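Local structure of probable ABC transporter extracellular-binding protein YckB (2IEE) at residues Y109-I115 against L178-Q184; L166-A170 against F191-I196. The protein probably serves as the extracellular solute-binding subunit of an ABC transport system, a lipoprotein of the bacterial solute-binding protein 3 family. All blocks are in the same frame, centred on the assembly; numbering follows the deposited sequence.

Contact 1 of 2, residues Y109-I115 against L178-Q184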
# COMPACT_ATOMS: atom_id res chain seq x y z
N TYR A 109 2.32 -7.88 0.66
CA TYR A 109 1.43 -8.44 1.66
C TYR A 109 1.59 -7.58 2.91
O TYR A 109 2.70 -7.22 3.29
CB TYR A 109 1.83 -9.89 1.98
CG TYR A 109 1.79 -10.82 0.78
CD1 TYR A 109 2.77 -10.75 -0.21
CD2 TYR A 109 0.78 -11.76 0.65
CE1 TYR A 109 2.74 -11.61 -1.30
CE2 TYR A 109 0.74 -12.63 -0.45
CZ TYR A 109 1.73 -12.55 -1.41
OH TYR A 109 1.70 -13.40 -2.49
N SER A 110 0.48 -7.25 3.55
CA SER A 110 0.54 -6.42 4.73
C SER A 110 -0.70 -6.63 5.58
O SER A 110 -1.49 -7.55 5.33
CB SER A 110 0.67 -4.95 4.32
OG SER A 110 0.95 -4.12 5.44
N TYR A 111 -0.84 -5.79 6.59
CA TYR A 111 -1.97 -5.81 7.51
C TYR A 111 -1.92 -4.51 8.32
O TYR A 111 -0.90 -3.82 8.31
CB TYR A 111 -1.90 -7.04 8.43
CG TYR A 111 -0.57 -7.23 9.12
CD1 TYR A 111 -0.21 -6.46 10.22
CD2 TYR A 111 0.34 -8.18 8.66
CE1 TYR A 111 1.02 -6.63 10.85
CE2 TYR A 111 1.57 -8.36 9.28
CZ TYR A 111 1.91 -7.58 10.37
OH TYR A 111 3.14 -7.77 10.97
N GLY A 112 -3.00 -4.18 9.00
CA GLY A 112 -3.03 -2.96 9.78
C GLY A 112 -2.44 -3.13 11.17
O GLY A 112 -2.40 -4.23 11.72
N THR A 113 -1.96 -2.03 11.74
CA THR A 113 -1.39 -2.06 13.08
C THR A 113 -1.76 -0.76 13.78
O THR A 113 -2.56 0.02 13.26
CB THR A 113 0.15 -2.21 13.05
OG1 THR A 113 0.73 -1.16 12.25
CG2 THR A 113 0.54 -3.56 12.46
N ALA A 114 -1.18 -0.54 14.95
CA ALA A 114 -1.46 0.67 15.71
C ALA A 114 -0.19 1.26 16.30
O ALA A 114 0.67 0.54 16.81
CB ALA A 114 -2.44 0.35 16.84
N ILE A 115 -0.07 2.58 16.22
CA ILE A 115 1.06 3.26 16.81
C ILE A 115 0.52 3.85 18.11
O ILE A 115 -0.51 4.52 18.12
CB ILE A 115 1.60 4.37 15.91
CG1 ILE A 115 2.59 3.78 14.91
CG2 ILE A 115 2.27 5.46 16.75
CD1 ILE A 115 3.11 4.78 13.90
N LEU A 178 -4.17 4.30 13.74
CA LEU A 178 -4.36 3.03 13.05
C LEU A 178 -3.97 3.21 11.58
O LEU A 178 -4.46 4.13 10.92
CB LEU A 178 -5.82 2.59 13.15
CG LEU A 178 -6.17 1.42 14.08
CD1 LEU A 178 -5.44 1.56 15.40
CD2 LEU A 178 -7.68 1.37 14.29
N ASN A 179 -3.09 2.36 11.07
CA ASN A 179 -2.67 2.47 9.68
C ASN A 179 -1.98 1.18 9.25
O ASN A 179 -1.85 0.25 10.04
CB ASN A 179 -1.71 3.66 9.52
CG ASN A 179 -1.66 4.20 8.08
OD1 ASN A 179 -2.26 3.62 7.17
ND2 ASN A 179 -0.95 5.30 7.89
N ASP A 180 -1.55 1.14 7.99
CA ASP A 180 -0.85 -0.03 7.44
C ASP A 180 0.46 -0.26 8.21
O ASP A 180 1.16 0.69 8.56
CB ASP A 180 -0.54 0.23 5.96
CG ASP A 180 0.36 -0.82 5.37
OD1 ASP A 180 -0.13 -1.92 5.04
OD2 ASP A 180 1.57 -0.55 5.23
N TYR A 181 0.80 -1.52 8.46
CA TYR A 181 2.01 -1.85 9.20
C TYR A 181 3.26 -1.21 8.64
O TYR A 181 3.98 -0.49 9.34
CB TYR A 181 2.21 -3.36 9.22
CG TYR A 181 3.56 -3.78 9.77
CD1 TYR A 181 3.95 -3.44 11.06
CD2 TYR A 181 4.43 -4.54 9.00
CE1 TYR A 181 5.18 -3.85 11.58
CE2 TYR A 181 5.66 -4.95 9.50
CZ TYR A 181 6.03 -4.61 10.79
OH TYR A 181 7.24 -5.04 11.28
N TYR A 182 3.54 -1.48 7.37
CA TYR A 182 4.73 -0.94 6.74
C TYR A 182 4.81 0.58 6.77
O TYR A 182 5.88 1.13 7.00
CB TYR A 182 4.85 -1.48 5.32
CG TYR A 182 5.22 -2.95 5.34
CD1 TYR A 182 6.43 -3.37 5.89
CD2 TYR A 182 4.34 -3.92 4.85
CE1 TYR A 182 6.77 -4.72 5.96
CE2 TYR A 182 4.67 -5.27 4.92
CZ TYR A 182 5.88 -5.67 5.47
OH TYR A 182 6.21 -7.01 5.54
N LEU A 183 3.68 1.26 6.56
CA LEU A 183 3.69 2.73 6.59
C LEU A 183 4.07 3.20 7.98
O LEU A 183 4.73 4.23 8.13
CB LEU A 183 2.33 3.30 6.25
CG LEU A 183 1.81 3.06 4.84
CD1 LEU A 183 0.46 3.76 4.68
CD2 LEU A 183 2.82 3.58 3.82
N GLN A 184 3.65 2.44 8.99
CA GLN A 184 3.96 2.82 10.36
C GLN A 184 5.41 2.51 10.74
O GLN A 184 5.98 3.21 11.57
CB GLN A 184 2.98 2.15 11.34
CG GLN A 184 1.52 2.50 11.04
CD GLN A 184 0.60 2.40 12.25
OE1 GLN A 184 0.51 1.37 12.91
NE2 GLN A 184 -0.11 3.49 12.54
O HOH W 1 4.91 -8.61 4.14

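Contact 2 of 2, residues L166-A170 against F191-I196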
# COMPACT_ATOMS: atom_id res chain seq x y z
N LEU A 166 2.09 12.06 14.99
CA LEU A 166 2.97 11.25 15.83
C LEU A 166 3.33 11.92 17.16
O LEU A 166 3.33 11.27 18.21
CB LEU A 166 4.23 10.88 15.05
CG LEU A 166 3.98 10.10 13.76
CD1 LEU A 166 5.25 10.05 12.93
CD2 LEU A 166 3.50 8.68 14.09
N LYS A 167 3.64 13.22 17.13
CA LYS A 167 4.01 13.93 18.35
C LYS A 167 2.86 14.03 19.34
O LYS A 167 3.08 14.02 20.55
CB LYS A 167 4.53 15.33 18.03
CG LYS A 167 5.84 15.33 17.28
CD LYS A 167 6.48 16.71 17.27
CE LYS A 167 7.74 16.71 16.41
NZ LYS A 167 8.72 15.66 16.82
N ASP A 168 1.63 14.13 18.84
CA ASP A 168 0.47 14.22 19.70
C ASP A 168 0.25 12.91 20.44
O ASP A 168 -0.29 12.88 21.54
CB ASP A 168 -0.78 14.59 18.89
CG ASP A 168 -0.71 16.00 18.31
OD1 ASP A 168 -0.10 16.88 18.97
OD2 ASP A 168 -1.26 16.23 17.22
N VAL A 169 0.67 11.81 19.81
CA VAL A 169 0.55 10.52 20.46
C VAL A 169 1.59 10.52 21.57
O VAL A 169 1.29 10.24 22.74
CB VAL A 169 0.87 9.36 19.50
CG1 VAL A 169 0.99 8.05 20.30
CG2 VAL A 169 -0.21 9.23 18.45
N ALA A 170 2.83 10.86 21.20
CA ALA A 170 3.94 10.91 22.14
C ALA A 170 3.64 11.86 23.30
O ALA A 170 3.97 11.58 24.44
CB ALA A 170 5.21 11.37 21.42
N PHE A 191 11.24 8.99 13.02
CA PHE A 191 11.35 9.67 14.32
C PHE A 191 11.69 8.66 15.41
O PHE A 191 10.89 8.42 16.31
CB PHE A 191 10.04 10.37 14.66
CG PHE A 191 9.53 11.26 13.56
CD1 PHE A 191 8.78 10.73 12.51
CD2 PHE A 191 9.81 12.62 13.56
CE1 PHE A 191 8.31 11.55 11.48
CE2 PHE A 191 9.34 13.45 12.54
CZ PHE A 191 8.60 12.92 11.50
N PRO A 192 12.91 8.09 15.37
CA PRO A 192 13.39 7.10 16.34
C PRO A 192 13.53 7.57 17.79
O PRO A 192 13.72 6.75 18.69
CB PRO A 192 14.72 6.65 15.74
CG PRO A 192 15.23 7.92 15.11
CD PRO A 192 13.99 8.48 14.44
N ASP A 193 13.43 8.87 18.01
CA ASP A 193 13.58 9.44 19.35
C ASP A 193 12.24 9.82 19.99
O ASP A 193 12.20 10.18 21.16
CB ASP A 193 14.46 10.68 19.28
CG ASP A 193 13.87 11.75 18.39
OD1 ASP A 193 13.34 11.41 17.31
OD2 ASP A 193 13.94 12.94 18.77
N LEU A 194 11.17 9.74 19.21
CA LEU A 194 9.84 10.11 19.68
C LEU A 194 9.24 9.01 20.54
O LEU A 194 9.56 7.83 20.37
CB LEU A 194 8.94 10.39 18.48
CG LEU A 194 7.99 11.59 18.52
CD1 LEU A 194 8.71 12.84 19.04
CD2 LEU A 194 7.46 11.83 17.12
N ASN A 195 8.37 9.38 21.48
CA ASN A 195 7.74 8.40 22.35
C ASN A 195 6.58 7.70 21.65
O ASN A 195 5.42 7.86 22.02
CB ASN A 195 7.25 9.05 23.64
CG ASN A 195 6.51 8.07 24.54
OD1 ASN A 195 6.87 6.89 24.64
ND2 ASN A 195 5.47 8.55 25.21
N ILE A 196 6.91 6.92 20.62
CA ILE A 196 5.92 6.18 19.85
C ILE A 196 6.51 4.83 19.46
O ILE A 196 7.72 4.65 19.43
CB ILE A 196 5.52 6.90 18.54
CG1 ILE A 196 6.74 7.01 17.62
CG2 ILE A 196 4.93 8.27 18.85
CD1 ILE A 196 6.43 7.58 16.24

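Contact 1 of 2, residues Y109-I115 against L178-Q184
Thr113 and Asn179 form a hydrogen-bonded antiparallel pair. Thr113 N donates to Asn179 O at 2.8 Å, nearly straight, and Asn179 N returns a longer bond to Thr113 O. Gly112 and Ala114 make the flanking non-hydrogen-bonded pairs with Asp180 and Leu178. Past Asp180 the chain turns into a helix, but Tyr181 N still reaches Tyr111 O.

The tight part lies around Thr113. Its OG1 sits between backbone N and carbonyl carbon (chi1 56°), which points it at the helix. There it donates to Gln184 OE1 at 2.6 Å, tilted out of the amide plane. The CG2 methyl, anti to the carbonyl carbon, packs against CB and CD1 of Tyr181. The Gln184 amide runs alongside Ile115 in the opposite sense, with CD 3.6 Å from Ile115 CG1, and its NE2 bonds to Ile177 O. An alanine in place of Gln184 would probably leave the Thr113 hydroxyl and the Ile177 carbonyl without these mates and open a gap beside Ile115.

Ser110 OG donates to Asp180 OD1 in a very short bond of 2.5 Å. Asp180 OD2 accepts from Leu183 N, so the motif is a strand running into an N-capped helix.

The packing is looser where the contact nears solvent, at the partly exposed Tyr181 and Tyr109. The Tyr111 and Tyr181 rings are nearly parallel but displaced, centroids 5.2 Å apart, with the Tyr111 hydroxyl over a Tyr181 face. A water bridges Tyr109 O and Tyr182 OH.

The pair belongs to the mixed sheet of one of the two lobes expected in this family. Strand 197-214 flanks strand 108-116 on the side away from 176-180. Helix 142-149 packs on Leu178 and Asn179, while Ile115 meets helix 181-190.

Contact 2 of 2, residues L166-A170 against F191-I196
Leu166 holds its CG anti to the carbonyl carbon (chi1 -59°), and Phe191 does the same (chi1 -51°). The two side chains then meet at about a right angle, with Leu166 CD1 3.6 Å from Phe191 CD1. The other Leu166 methyl, CD2, packs on Ile196 CD1. Ile196 in turn sets its CG2 3.5 Å from Leu166 O and also against the methyl of Ala170.

Leu194 fills the middle. Its CG lies 4.0 Å from Ala170 CB, and its CD2 reaches Leu166 CB. Lys167 lies across it. The CG of Lys167 is near Leu194 CD2, and a bend at the last torsion brings NZ 3.6 Å from Leu194 CD1.

A type I beta turn from Phe191 to Leu194 follows helix 181-190. Asn195 then centres an inverse gamma turn. Its backbone O receives a CA-H...O contact from Ala170 CA at 3.4 Å, and Ala170 CB rests on Asn195 CB at 3.8 Å. Asn195 ND2 gives Ala170 O a weak hydrogen bond of 3.5 Å, while OD1 accepts from Asp119 N.

This is structural packing of helix 162-171 on the helix-to-strand connection of the same lobe. The chemistry is mainly apolar. The one hydrogen bond between the segments is weak and probably adds little, so the fit depends on the shapes of Leu166, Leu194 and Ile196.

Contact 1 is core and contact 2 lies nearer the surface. In the first, ten of thirteen touching residues are buried, and backbone pairing joins with polar side-chain bonds. The second is partly buried, farther from the chain centre, and relies on apolar packing. Their segments alternate along the chain. Helix 162-171 leads into strand 176-180, and the loop 191-196 follows helix 181-190, whose start belongs to contact 1. The centres are about 16 Å apart, yet the two meet at Ile115. Its CD1 lies 3.9 Å from Leu166 CD2 and its CG2 4.0 Å from Ile196 CB, so this one side chain belongs to both packings.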